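Predicted aminoglycoside phosphotransferase (Brachybacterium faecium, PDB 5UXC) probably transfers a phosphate from GTP to the 2'-hydroxyl of macrolide antibiotics, and here holds GDP, magnesium and azithromycin. Local coordinates at residues A[66-71]-A[214-219]; A[74-79]-A[128-133]; A[93-98]-A[210-215]. All coordinates share one frame; numbering follows the deposited sequence.

Contact 1: residues A[66-71]-A[214-219]; sequences RLLAML and LDWTTA. With MG (magnesium ion), chain B; GDP (guanosine-5'-diphosphate), chain C.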
loop_
_atom_site.group_PDB
_atom_site.type_symbol
_atom_site.label_atom_id
_atom_site.label_comp_id
_atom_site.label_asym_id
_atom_site.label_seq_id
_atom_site.Cartn_x
_atom_site.Cartn_y
_atom_site.Cartn_z
ATOM N N ARG A 66 1.459 15.911 -2.095
ATOM C CA ARG A 66 2.406 16.373 -3.101
ATOM C C ARG A 66 2.687 15.259 -4.100
ATOM O O ARG A 66 2.791 15.485 -5.311
ATOM C CB ARG A 66 3.705 16.826 -2.429
ATOM C CG ARG A 66 3.504 18.097 -1.529
ATOM C CD ARG A 66 4.896 18.659 -1.108
ATOM N NE ARG A 66 5.487 17.914 -0.007
ATOM C CZ ARG A 66 5.143 18.075 1.271
ATOM N NH1 ARG A 66 4.199 18.953 1.606
ATOM N NH2 ARG A 66 5.741 17.369 2.218
ATOM N N LEU A 67 2.888 14.060 -3.581
ATOM C CA LEU A 67 3.105 12.887 -4.433
ATOM C C LEU A 67 1.973 12.738 -5.465
ATOM O O LEU A 67 2.222 12.533 -6.668
ATOM C CB LEU A 67 3.245 11.638 -3.544
ATOM C CG LEU A 67 3.745 10.312 -4.172
ATOM C CD1 LEU A 67 2.562 9.560 -4.741
ATOM C CD2 LEU A 67 4.836 10.480 -5.256
ATOM N N LEU A 68 0.736 12.742 -4.960
ATOM C CA LEU A 68 -0.398 12.498 -5.841
ATOM C C LEU A 68 -0.513 13.561 -6.912
ATOM O O LEU A 68 -0.913 13.272 -8.044
ATOM C CB LEU A 68 -1.686 12.455 -5.014
ATOM C CG LEU A 68 -1.881 11.126 -4.233
ATOM C CD1 LEU A 68 -3.007 11.344 -3.188
ATOM C CD2 LEU A 68 -2.187 9.965 -5.199
ATOM N N ALA A 69 -0.181 14.812 -6.570
ATOM C CA ALA A 69 -0.280 15.874 -7.569
ATOM C C ALA A 69 0.712 15.665 -8.725
ATOM O O ALA A 69 0.368 15.883 -9.900
ATOM C CB ALA A 69 -0.068 17.248 -6.875
HETATM N N MSE A 70 1.926 15.201 -8.423
HETATM C CA MSE A 70 2.912 15.006 -9.493
HETATM C C MSE A 70 2.669 13.686 -10.213
HETATM O O MSE A 70 2.939 13.606 -11.392
HETATM C CB MSE A 70 4.358 15.050 -8.990
HETATM C CG MSE A 70 4.775 14.052 -8.013
HETATM SE SE MSE A 70 5.512 12.410 -8.912
HETATM C CE MSE A 70 6.717 13.120 -10.169
ATOM N N LEU A 71 2.090 12.707 -9.506
ATOM C CA LEU A 71 1.998 11.335 -10.032
ATOM C C LEU A 71 0.874 11.172 -11.051
ATOM O O LEU A 71 1.029 10.451 -12.055
ATOM C CB LEU A 71 1.774 10.363 -8.864
ATOM C CG LEU A 71 1.618 8.915 -9.309
ATOM C CD1 LEU A 71 2.873 8.473 -10.040
ATOM C CD2 LEU A 71 1.340 8.078 -8.043
ATOM N N LEU A 214 -5.421 3.060 -5.022
ATOM C CA LEU A 214 -5.732 3.823 -3.814
ATOM C C LEU A 214 -4.542 3.846 -2.865
ATOM O O LEU A 214 -3.651 3.001 -2.952
ATOM C CB LEU A 214 -6.918 3.181 -3.049
ATOM C CG LEU A 214 -8.133 2.863 -3.892
ATOM C CD1 LEU A 214 -9.166 2.070 -3.064
ATOM C CD2 LEU A 214 -8.730 4.179 -4.469
ATOM N N ASP A 215 -4.564 4.804 -1.932
ATOM C CA ASP A 215 -3.830 4.746 -0.646
ATOM C C ASP A 215 -2.330 4.794 -0.838
ATOM O O ASP A 215 -1.604 3.776 -0.695
ATOM C CB ASP A 215 -4.226 3.487 0.175
ATOM C CG ASP A 215 -3.743 3.533 1.638
ATOM O OD1 ASP A 215 -3.429 4.635 2.068
ATOM O OD2 ASP A 215 -3.804 2.549 2.426
ATOM N N TRP A 216 -1.845 6.011 -1.079
ATOM C CA TRP A 216 -0.451 6.206 -1.468
ATOM C C TRP A 216 0.433 6.633 -0.298
ATOM O O TRP A 216 1.520 7.153 -0.519
ATOM C CB TRP A 216 -0.399 7.226 -2.613
ATOM C CG TRP A 216 -0.938 6.606 -3.878
ATOM C CD1 TRP A 216 -2.244 6.515 -4.248
ATOM C CD2 TRP A 216 -0.174 5.983 -4.907
ATOM N NE1 TRP A 216 -2.348 5.855 -5.473
ATOM C CE2 TRP A 216 -1.085 5.544 -5.904
ATOM C CE3 TRP A 216 1.204 5.732 -5.074
ATOM C CZ2 TRP A 216 -0.677 4.837 -7.064
ATOM C CZ3 TRP A 216 1.626 5.051 -6.262
ATOM C CH2 TRP A 216 0.682 4.639 -7.240
ATOM N N THR A 217 -0.014 6.408 0.942
ATOM C CA THR A 217 0.756 6.905 2.077
ATOM C C THR A 217 2.127 6.259 2.169
ATOM O O THR A 217 3.052 6.884 2.702
ATOM C CB THR A 217 -0.021 6.685 3.372
ATOM O OG1 THR A 217 -1.367 7.141 3.171
ATOM C CG2 THR A 217 0.619 7.471 4.539
ATOM N N THR A 218 2.277 5.021 1.680
ATOM C CA THR A 218 3.541 4.292 1.816
ATOM C C THR A 218 4.507 4.509 0.643
ATOM O O THR A 218 5.574 3.863 0.593
ATOM C CB THR A 218 3.267 2.776 2.039
ATOM O OG1 THR A 218 2.508 2.251 0.947
ATOM C CG2 THR A 218 2.458 2.563 3.271
ATOM N N ALA A 219 4.193 5.420 -0.267
ATOM C CA ALA A 219 4.984 5.590 -1.481
ATOM C C ALA A 219 6.378 6.053 -1.114
ATOM O O ALA A 219 6.567 6.841 -0.184
ATOM C CB ALA A 219 4.309 6.624 -2.435
HETATM MG MG MG B . -5.471 1.246 2.665
HETATM P PB GDP C . -6.769 3.504 4.872
HETATM O O1B GDP C . -6.119 2.183 4.542
HETATM O O2B GDP C . -5.856 4.529 5.397
HETATM O O3B GDP C . -7.911 3.150 5.915
HETATM O O3A GDP C . -7.441 4.112 3.547
HETATM P PA GDP C . -7.690 3.585 2.070
HETATM O O1A GDP C . -7.318 4.759 1.216
HETATM O O2A GDP C . -6.974 2.275 1.803
HETATM O "O5'" GDP C . -9.248 3.372 1.897
HETATM C "C5'" GDP C . -9.860 2.358 2.705
HETATM C "C4'" GDP C . -10.739 1.480 1.866
HETATM O "O4'" GDP C . -11.811 2.271 1.361
HETATM C "C3'" GDP C . -10.037 0.946 0.615
HETATM O "O3'" GDP C . -9.263 -0.266 0.804
HETATM C "C2'" GDP C . -11.204 0.670 -0.292
HETATM O "O2'" GDP C . -11.944 -0.503 0.140
HETATM C "C1'" GDP C . -12.139 1.842 0.049
HETATM N N9 GDP C . -11.915 3.018 -0.846
HETATM C C8 GDP C . -11.111 4.070 -0.621
HETATM N N7 GDP C . -11.207 4.953 -1.668
HETATM C C5 GDP C . -12.070 4.405 -2.556
HETATM C C6 GDP C . -12.641 4.742 -3.866
HETATM O O6 GDP C . -12.347 5.823 -4.424
HETATM N N1 GDP C . -13.540 3.893 -4.422
HETATM C C2 GDP C . -13.924 2.738 -3.837
HETATM N N2 GDP C . -14.817 1.954 -4.459
HETATM N N3 GDP C . -13.431 2.335 -2.656
HETATM C C4 GDP C . -12.513 3.117 -2.003
HETATM O O HOH W 1 -7.018 -0.232 3.069
HETATM O O HOH W 2 -4.095 0.349 3.949
#
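In the metal-binding loop that follows strand 209-213 of this kinase-like fold, W216 lays its indole against L67, L68 and L71 of helix 58-71. Two methyls sit over the same face of the ring. L71 CD2 is over the six-membered ring, 3.6 Å from its centroid and 14° off the normal. L68 CD2 is over the five-membered ring, 4.0 Å from that centroid and further from the normal. Both are CH-pi contacts. The side chain of L67 crosses the indole at about a right angle, and its CD1 comes obliquely to W216 CE3 at 4.1 Å. L67 CG also meets A219 CB at 4.1 Å. The W216 CG is anti to its carbonyl carbon (chi1 -72°). With that torsion the ring face lies against the leucines, and NE1 hydrogen-bonds to V213 O. H195 meets the indole edge-to-face. A type I turn from W216 to A219, closed by A219 N to W216 O, brings the alanine methyl to the same helix. E64, on this helix, also hydrogen-bonds W216 N and T217 OG1. One residue before the indole, D215 OD2 binds the magnesium ion at 2.1 Å. H202, an oxygen of each GDP phosphate and two waters complete the site. The arrangement resembles the DFG motif of protein kinases: a metal-binding aspartate followed by an aromatic residue packed against the helix that probably corresponds to helix C.

Contact 2: residues A[74-79]-A[128-133]; sequences HLDVAV and VAQLHA. With ZIT (azithromycin), chain H.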
loop_
_atom_site.group_PDB
_atom_site.type_symbol
_atom_site.label_atom_id
_atom_site.label_comp_id
_atom_site.label_asym_id
_atom_site.label_seq_id
_atom_site.Cartn_x
_atom_site.Cartn_y
_atom_site.Cartn_z
ATOM N N HIS A 74 1.040 10.680 -14.938
ATOM C CA HIS A 74 1.951 9.658 -15.429
ATOM C C HIS A 74 1.321 8.283 -15.531
ATOM O O HIS A 74 1.986 7.365 -16.039
ATOM C CB HIS A 74 3.134 9.530 -14.492
ATOM C CG HIS A 74 4.008 10.727 -14.480
ATOM N ND1 HIS A 74 4.948 10.959 -15.457
ATOM C CD2 HIS A 74 4.103 11.751 -13.607
ATOM C CE1 HIS A 74 5.573 12.097 -15.194
ATOM N NE2 HIS A 74 5.078 12.594 -14.073
ATOM N N LEU A 75 0.100 8.090 -15.009
ATOM C CA LEU A 75 -0.469 6.741 -14.896
ATOM C C LEU A 75 -1.770 6.647 -15.684
ATOM O O LEU A 75 -2.581 7.577 -15.630
ATOM C CB LEU A 75 -0.793 6.367 -13.459
ATOM C CG LEU A 75 0.366 6.388 -12.456
ATOM C CD1 LEU A 75 -0.123 5.955 -11.076
ATOM C CD2 LEU A 75 1.499 5.462 -12.974
ATOM N N ASP A 76 -1.996 5.489 -16.344
ATOM C CA ASP A 76 -3.261 5.205 -17.020
ATOM C C ASP A 76 -4.239 4.444 -16.113
ATOM O O ASP A 76 -5.016 3.588 -16.576
ATOM C CB ASP A 76 -3.013 4.434 -18.305
ATOM C CG ASP A 76 -2.416 5.289 -19.365
ATOM O OD1 ASP A 76 -2.783 6.468 -19.414
ATOM O OD2 ASP A 76 -1.582 4.773 -20.136
ATOM N N VAL A 77 -4.174 4.702 -14.827
ATOM C CA VAL A 77 -5.231 4.355 -13.896
ATOM C C VAL A 77 -5.491 5.632 -13.103
ATOM O O VAL A 77 -4.607 6.478 -12.964
ATOM C CB VAL A 77 -4.823 3.219 -12.944
ATOM C CG1 VAL A 77 -4.549 1.912 -13.744
ATOM C CG2 VAL A 77 -3.612 3.626 -12.158
ATOM N N ALA A 78 -6.691 5.746 -12.526
ATOM C CA ALA A 78 -7.004 6.921 -11.708
ATOM C C ALA A 78 -6.298 6.814 -10.366
ATOM O O ALA A 78 -6.127 5.720 -9.830
ATOM C CB ALA A 78 -8.536 7.034 -11.468
ATOM N N VAL A 79 -5.943 7.958 -9.767
ATOM C CA VAL A 79 -5.496 7.962 -8.371
ATOM C C VAL A 79 -6.286 9.035 -7.646
ATOM O O VAL A 79 -6.868 9.902 -8.308
ATOM C CB VAL A 79 -3.964 8.195 -8.238
ATOM C CG1 VAL A 79 -3.171 7.090 -9.019
ATOM C CG2 VAL A 79 -3.499 9.609 -8.779
ATOM N N VAL A 128 2.226 -1.289 -12.884
ATOM C CA VAL A 128 3.448 -1.203 -12.098
ATOM C C VAL A 128 4.618 -0.738 -12.966
ATOM O O VAL A 128 5.453 0.051 -12.504
ATOM C CB VAL A 128 3.728 -2.541 -11.397
ATOM C CG1 VAL A 128 5.063 -2.481 -10.655
ATOM C CG2 VAL A 128 2.591 -2.793 -10.333
ATOM N N ALA A 129 4.671 -1.144 -14.242
ATOM C CA ALA A 129 5.712 -0.587 -15.110
ATOM C C ALA A 129 5.582 0.940 -15.258
ATOM O O ALA A 129 6.586 1.675 -15.278
ATOM C CB ALA A 129 5.655 -1.239 -16.504
ATOM N N GLN A 130 4.363 1.423 -15.423
ATOM C CA GLN A 130 4.173 2.870 -15.573
ATOM C C GLN A 130 4.593 3.629 -14.321
ATOM O O GLN A 130 5.134 4.754 -14.404
ATOM C CB GLN A 130 2.687 3.188 -15.837
ATOM C CG GLN A 130 2.244 2.956 -17.227
ATOM C CD GLN A 130 0.934 3.710 -17.452
ATOM O OE1 GLN A 130 0.043 3.586 -16.650
ATOM N NE2 GLN A 130 0.867 4.558 -18.489
ATOM N N LEU A 131 4.305 3.067 -13.151
ATOM C CA LEU A 131 4.692 3.726 -11.911
ATOM C C LEU A 131 6.209 3.727 -11.793
ATOM O O LEU A 131 6.841 4.723 -11.402
ATOM C CB LEU A 131 4.080 2.978 -10.731
ATOM C CG LEU A 131 4.482 3.458 -9.356
ATOM C CD1 LEU A 131 3.957 4.927 -9.156
ATOM C CD2 LEU A 131 3.864 2.568 -8.196
ATOM N N HIS A 132 6.801 2.567 -12.049
ATOM C CA HIS A 132 8.224 2.383 -11.953
ATOM C C HIS A 132 8.987 3.261 -12.920
ATOM O O HIS A 132 10.207 3.383 -12.774
ATOM C CB HIS A 132 8.552 0.874 -12.148
ATOM C CG HIS A 132 8.262 0.073 -10.917
ATOM N ND1 HIS A 132 7.461 0.537 -9.871
ATOM C CD2 HIS A 132 8.661 -1.179 -10.574
ATOM C CE1 HIS A 132 7.392 -0.408 -8.943
ATOM N NE2 HIS A 132 8.117 -1.463 -9.344
ATOM N N ALA A 133 8.310 3.793 -13.940
ATOM C CA ALA A 133 8.973 4.630 -14.954
ATOM C C ALA A 133 9.036 6.099 -14.557
ATOM O O ALA A 133 9.766 6.869 -15.181
ATOM C CB ALA A 133 8.237 4.475 -16.308
HETATM C C1 ZIT H . -11.688 3.034 -17.484
HETATM C C2 ZIT H . -10.798 4.007 -16.640
HETATM C C3 ZIT H . -10.273 5.080 -17.573
HETATM C C4 ZIT H . -8.716 5.037 -17.579
HETATM C C5 ZIT H . -8.168 5.956 -18.695
HETATM C C6 ZIT H . -7.898 5.106 -19.924
HETATM C C7 ZIT H . -6.629 4.243 -19.753
HETATM C C8 ZIT H . -6.326 3.305 -20.975
HETATM C C9 ZIT H . -6.794 1.838 -20.736
HETATM N N10 ZIT H . -8.316 1.701 -20.975
HETATM C C11 ZIT H . -8.877 0.547 -20.290
HETATM C C12 ZIT H . -10.241 0.953 -19.721
HETATM C C13 ZIT H . -10.893 -0.039 -18.753
HETATM C C14 ZIT H . -12.048 0.711 -18.115
HETATM C C15 ZIT H . -13.002 -0.215 -17.390
HETATM C C16 ZIT H . -14.094 0.648 -16.678
HETATM C C17 ZIT H . -11.588 4.432 -15.449
HETATM C C18 ZIT H . -8.258 5.425 -16.196
HETATM C C19 ZIT H . -7.714 6.056 -21.098
HETATM C C20 ZIT H . -4.887 3.242 -21.212
HETATM C C21 ZIT H . -8.578 1.730 -22.423
HETATM C C22 ZIT H . -8.941 -0.687 -21.182
HETATM C C23 ZIT H . -9.895 -0.497 -17.681
HETATM O O1 ZIT H . -12.452 3.400 -18.378
HETATM O O6 ZIT H . -8.991 4.232 -20.221
HETATM O O12 ZIT H . -11.146 1.254 -20.760
HETATM O O13 ZIT H . -11.416 -1.199 -19.432
HETATM O O14 ZIT H . -11.515 1.600 -17.119
HETATM C C1A ZIT H . -6.994 7.938 -17.883
HETATM C C2A ZIT H . -5.735 8.379 -17.176
HETATM C C3A ZIT H . -5.883 9.818 -16.778
HETATM C C4A ZIT H . -6.198 10.643 -17.988
HETATM C C5A ZIT H . -7.457 10.147 -18.721
HETATM C C6A ZIT H . -7.700 10.845 -19.999
HETATM C C7A ZIT H . -3.438 10.306 -16.975
HETATM C C8A ZIT H . -4.674 11.559 -15.421
HETATM O O1A ZIT H . -6.938 6.591 -18.289
HETATM O O2A ZIT H . -5.560 7.612 -15.963
HETATM N N3A ZIT H . -4.599 10.236 -16.099
HETATM O O5A ZIT H . -7.213 8.745 -19.084
HETATM C C1B ZIT H . -11.970 6.738 -17.822
HETATM C C2B ZIT H . -12.615 7.868 -17.089
HETATM C C3B ZIT H . -12.037 9.204 -17.436
HETATM C C4B ZIT H . -11.952 9.397 -18.908
HETATM C C5B ZIT H . -11.140 8.291 -19.535
HETATM C C6B ZIT H . -11.085 8.487 -21.028
HETATM C C7B ZIT H . -12.939 10.342 -16.810
HETATM C C8B ZIT H . -10.564 9.152 -15.526
HETATM O O1B ZIT H . -10.724 6.405 -17.223
HETATM O O3B ZIT H . -10.692 9.292 -16.923
HETATM O O4B ZIT H . -11.263 10.635 -19.174
HETATM O O5B ZIT H . -11.748 6.976 -19.278
HETATM O O HOH W 3 4.774 6.437 -16.402
#
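The side chains of Q130 and D76 cross at about a right angle, and the Q130 amide meets D76 with both of its polar atoms. Q130 OE1 accepts from D76 N at 2.8 Å. This bond is nearly straight (173°), and the donor is tilted modestly from the carbonyl plane. Q130 NE2 gives a weaker, bent bond to D76 OD2 at 3.0 Å. The carboxylate and amide planes are 36° apart, so the groups are not coplanar. Q130 reaches the loop because its chain is extended beyond CG, with CD anti to CA (chi2 -162°). The strong bond to OE1, with the weak one from NE2, helps set the amide's rotation. Beside this polar pair, L75 points a branch at the helix. L75 CD2 lies against Q130 CB at 3.8 Å and L131 CB at 4.2 Å. Water 3 adds a bridge, donating to H74 O at 3.0 Å and to Q130 O at 2.6 Å. On the drug side, L75 O accepts a hydrogen bond from the 2'-hydroxyl, O2A, of an azithromycin at 3.0 Å, and a methyl of the macrolide ring, C20, packs near the D76 side chain. Q130 and the drug thus hold the two ends of one peptide group, Q130 at D76 N and azithromycin at L75 O. Residues 74-79 lie in the connection between helix 58-71 and strand 84-85. They lie between helix 118-132 and strand 209-213, where V77 packs on I210 and V213. L131 reaches L193 of strand 192-194, and the H132 ring meets that of Y247 on helix 237-249.

Contact 3: residues A[93-98]-A[210-215]; sequences PLLPGS and ITAVLD. With MG (magnesium ion), chain B; GDP (guanosine-5'-diphosphate), chain C.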
loop_
_atom_site.group_PDB
_atom_site.type_symbol
_atom_site.label_atom_id
_atom_site.label_comp_id
_atom_site.label_asym_id
_atom_site.label_seq_id
_atom_site.Cartn_x
_atom_site.Cartn_y
_atom_site.Cartn_z
ATOM N N PRO A 93 -13.152 12.795 -5.066
ATOM C CA PRO A 93 -14.254 12.101 -5.743
ATOM C C PRO A 93 -14.027 10.599 -5.746
ATOM O O PRO A 93 -12.909 10.115 -5.951
ATOM C CB PRO A 93 -14.225 12.660 -7.168
ATOM C CG PRO A 93 -13.627 14.093 -6.959
ATOM C CD PRO A 93 -12.574 13.887 -5.893
ATOM N N LEU A 94 -15.120 9.888 -5.502
ATOM C CA LEU A 94 -15.074 8.421 -5.474
ATOM C C LEU A 94 -14.597 7.903 -6.806
ATOM O O LEU A 94 -15.138 8.255 -7.867
ATOM C CB LEU A 94 -16.504 7.897 -5.189
ATOM C CG LEU A 94 -16.529 6.345 -5.370
ATOM C CD1 LEU A 94 -16.275 5.811 -4.012
ATOM C CD2 LEU A 94 -17.880 5.882 -5.910
ATOM N N LEU A 95 -13.511 6.970 -6.725
ATOM C CA LEU A 95 -12.917 6.472 -7.949
ATOM C C LEU A 95 -13.714 5.255 -8.427
ATOM O O LEU A 95 -14.274 4.520 -7.613
ATOM C CB LEU A 95 -11.455 6.054 -7.694
ATOM C CG LEU A 95 -10.618 7.285 -7.311
ATOM C CD1 LEU A 95 -9.279 6.870 -6.754
ATOM C CD2 LEU A 95 -10.454 8.188 -8.519
ATOM N N PRO A 96 -13.761 5.039 -9.732
ATOM C CA PRO A 96 -14.615 3.975 -10.280
ATOM C C PRO A 96 -13.971 2.602 -10.142
ATOM O O PRO A 96 -12.746 2.467 -10.124
ATOM C CB PRO A 96 -14.723 4.351 -11.760
ATOM C CG PRO A 96 -13.384 4.932 -12.067
ATOM C CD PRO A 96 -13.026 5.750 -10.790
ATOM N N GLY A 97 -14.841 1.578 -10.145
ATOM C CA GLY A 97 -14.420 0.179 -10.015
ATOM C C GLY A 97 -14.693 -0.357 -8.625
ATOM O O GLY A 97 -15.159 0.348 -7.714
ATOM N N SER A 98 -14.407 -1.644 -8.465
ATOM C CA SER A 98 -14.651 -2.335 -7.217
ATOM C C SER A 98 -13.321 -2.799 -6.649
ATOM O O SER A 98 -12.477 -3.255 -7.411
ATOM C CB SER A 98 -15.563 -3.594 -7.393
ATOM O OG SER A 98 -16.761 -3.298 -8.108
ATOM N N ILE A 210 -7.525 -3.135 -13.892
ATOM C CA ILE A 210 -7.379 -2.104 -12.850
ATOM C C ILE A 210 -7.816 -0.743 -13.378
ATOM O O ILE A 210 -7.323 -0.266 -14.414
ATOM C CB ILE A 210 -5.932 -2.049 -12.347
ATOM C CG1 ILE A 210 -5.575 -3.410 -11.679
ATOM C CG2 ILE A 210 -5.745 -0.924 -11.280
ATOM C CD1 ILE A 210 -4.012 -3.521 -11.353
ATOM N N THR A 211 -8.730 -0.104 -12.644
ATOM C CA THR A 211 -9.200 1.220 -13.037
ATOM C C THR A 211 -8.605 2.314 -12.181
ATOM O O THR A 211 -8.647 3.494 -12.581
ATOM C CB THR A 211 -10.719 1.301 -12.877
ATOM O OG1 THR A 211 -11.055 0.687 -11.629
ATOM C CG2 THR A 211 -11.451 0.542 -14.003
ATOM N N ALA A 212 -8.150 1.974 -10.982
ATOM C CA ALA A 212 -7.682 2.988 -10.031
ATOM C C ALA A 212 -6.817 2.306 -8.998
ATOM O O ALA A 212 -7.038 1.138 -8.691
ATOM C CB ALA A 212 -8.857 3.661 -9.303
ATOM N N VAL A 213 -5.891 3.070 -8.418
ATOM C CA VAL A 213 -5.017 2.599 -7.348
ATOM C C VAL A 213 -5.092 3.582 -6.184
ATOM O O VAL A 213 -4.902 4.800 -6.368
ATOM C CB VAL A 213 -3.569 2.418 -7.842
ATOM C CG1 VAL A 213 -2.696 1.875 -6.693
ATOM C CG2 VAL A 213 -3.594 1.405 -8.992
ATOM N N LEU A 214 -5.421 3.060 -5.022
ATOM C CA LEU A 214 -5.732 3.823 -3.814
ATOM C C LEU A 214 -4.542 3.846 -2.865
ATOM O O LEU A 214 -3.651 3.001 -2.952
ATOM C CB LEU A 214 -6.918 3.181 -3.049
ATOM C CG LEU A 214 -8.133 2.863 -3.892
ATOM C CD1 LEU A 214 -9.166 2.070 -3.064
ATOM C CD2 LEU A 214 -8.730 4.179 -4.469
ATOM N N ASP A 215 -4.564 4.804 -1.932
ATOM C CA ASP A 215 -3.830 4.746 -0.646
ATOM C C ASP A 215 -2.330 4.794 -0.838
ATOM O O ASP A 215 -1.604 3.776 -0.695
ATOM C CB ASP A 215 -4.226 3.487 0.175
ATOM C CG ASP A 215 -3.743 3.533 1.638
ATOM O OD1 ASP A 215 -3.429 4.635 2.068
ATOM O OD2 ASP A 215 -3.804 2.549 2.426
HETATM MG MG MG B . -5.471 1.246 2.665
HETATM P PB GDP C . -6.769 3.504 4.872
HETATM O O1B GDP C . -6.119 2.183 4.542
HETATM O O2B GDP C . -5.856 4.529 5.397
HETATM O O3B GDP C . -7.911 3.150 5.915
HETATM O O3A GDP C . -7.441 4.112 3.547
HETATM P PA GDP C . -7.690 3.585 2.070
HETATM O O1A GDP C . -7.318 4.759 1.216
HETATM O O2A GDP C . -6.974 2.275 1.803
HETATM O "O5'" GDP C . -9.248 3.372 1.897
HETATM C "C5'" GDP C . -9.860 2.358 2.705
HETATM C "C4'" GDP C . -10.739 1.480 1.866
HETATM O "O4'" GDP C . -11.811 2.271 1.361
HETATM C "C3'" GDP C . -10.037 0.946 0.615
HETATM O "O3'" GDP C . -9.263 -0.266 0.804
HETATM C "C2'" GDP C . -11.204 0.670 -0.292
HETATM O "O2'" GDP C . -11.944 -0.503 0.140
HETATM C "C1'" GDP C . -12.139 1.842 0.049
HETATM N N9 GDP C . -11.915 3.018 -0.846
HETATM C C8 GDP C . -11.111 4.070 -0.621
HETATM N N7 GDP C . -11.207 4.953 -1.668
HETATM C C5 GDP C . -12.070 4.405 -2.556
HETATM C C6 GDP C . -12.641 4.742 -3.866
HETATM O O6 GDP C . -12.347 5.823 -4.424
HETATM N N1 GDP C . -13.540 3.893 -4.422
HETATM C C2 GDP C . -13.924 2.738 -3.837
HETATM N N2 GDP C . -14.817 1.954 -4.459
HETATM N N3 GDP C . -13.431 2.335 -2.656
HETATM C C4 GDP C . -12.513 3.117 -2.003
HETATM O O HOH W 1 -7.018 -0.232 3.069
HETATM O O HOH W 2 -4.095 0.349 3.949
#
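L95 and L214 both hold CG anti to the carbonyl carbon (chi1 -65° and -49°), and T211 turns OG1 between its backbone N and carbonyl carbon. The leucine branches meet beside the guanine, L95 near its O6 and L214 over one face, and the hydroxyl faces P96. Segment 93-98 is the hinge of the kinase-like fold, joining the two lobes. L95 N donates to GDP O6 at 2.8 Å, close to straight at 167°. L95 O takes a weak bond from GDP N1 at 3.3 Å. The guanine lies between two leucines on opposite faces: L94 CD1 is 3.4 Å from GDP N1, and L214 CD1 is 3.7 Å from GDP N9. The L95 and L214 side chains run alongside in opposing senses, L95 CD1 3.6 Å from L214 CD2. L95 CB also rests on A212 CB at 3.9 Å. T211 and A212 form a classic beta bulge, both facing L204. G97 follows P96 with a positive phi. P96 and T211 also touch one azithromycin, and G97 another. The one hydrogen bond between hinge and strand runs from T211 OG1 to P96 O, 2.9 Å long, with the hydroxyl above the carbonyl plane.

In the fold
Contacts 1 and 3 share L214 and D215, which meet the guanine and the metal; the indole of contact 1 follows in W216. Contact 2 lies beside both, with centres about 11 Å from contact 1 and 13 Å from contact 3. L131 joins contacts 1 and 2, with its CD1 3.7 Å from W216 CZ3. Loop 74-79 pairs with strand 209-213 through A78 N to T211 O and A78 O to V213 N, each 3.0 Å, tying contact 2 to contact 3. The azithromycin on L75 has its O2A 21.3 Å from GDP PB. That is too far for direct phosphate transfer from a nucleotide bound in this way, so this copy is probably not productively placed.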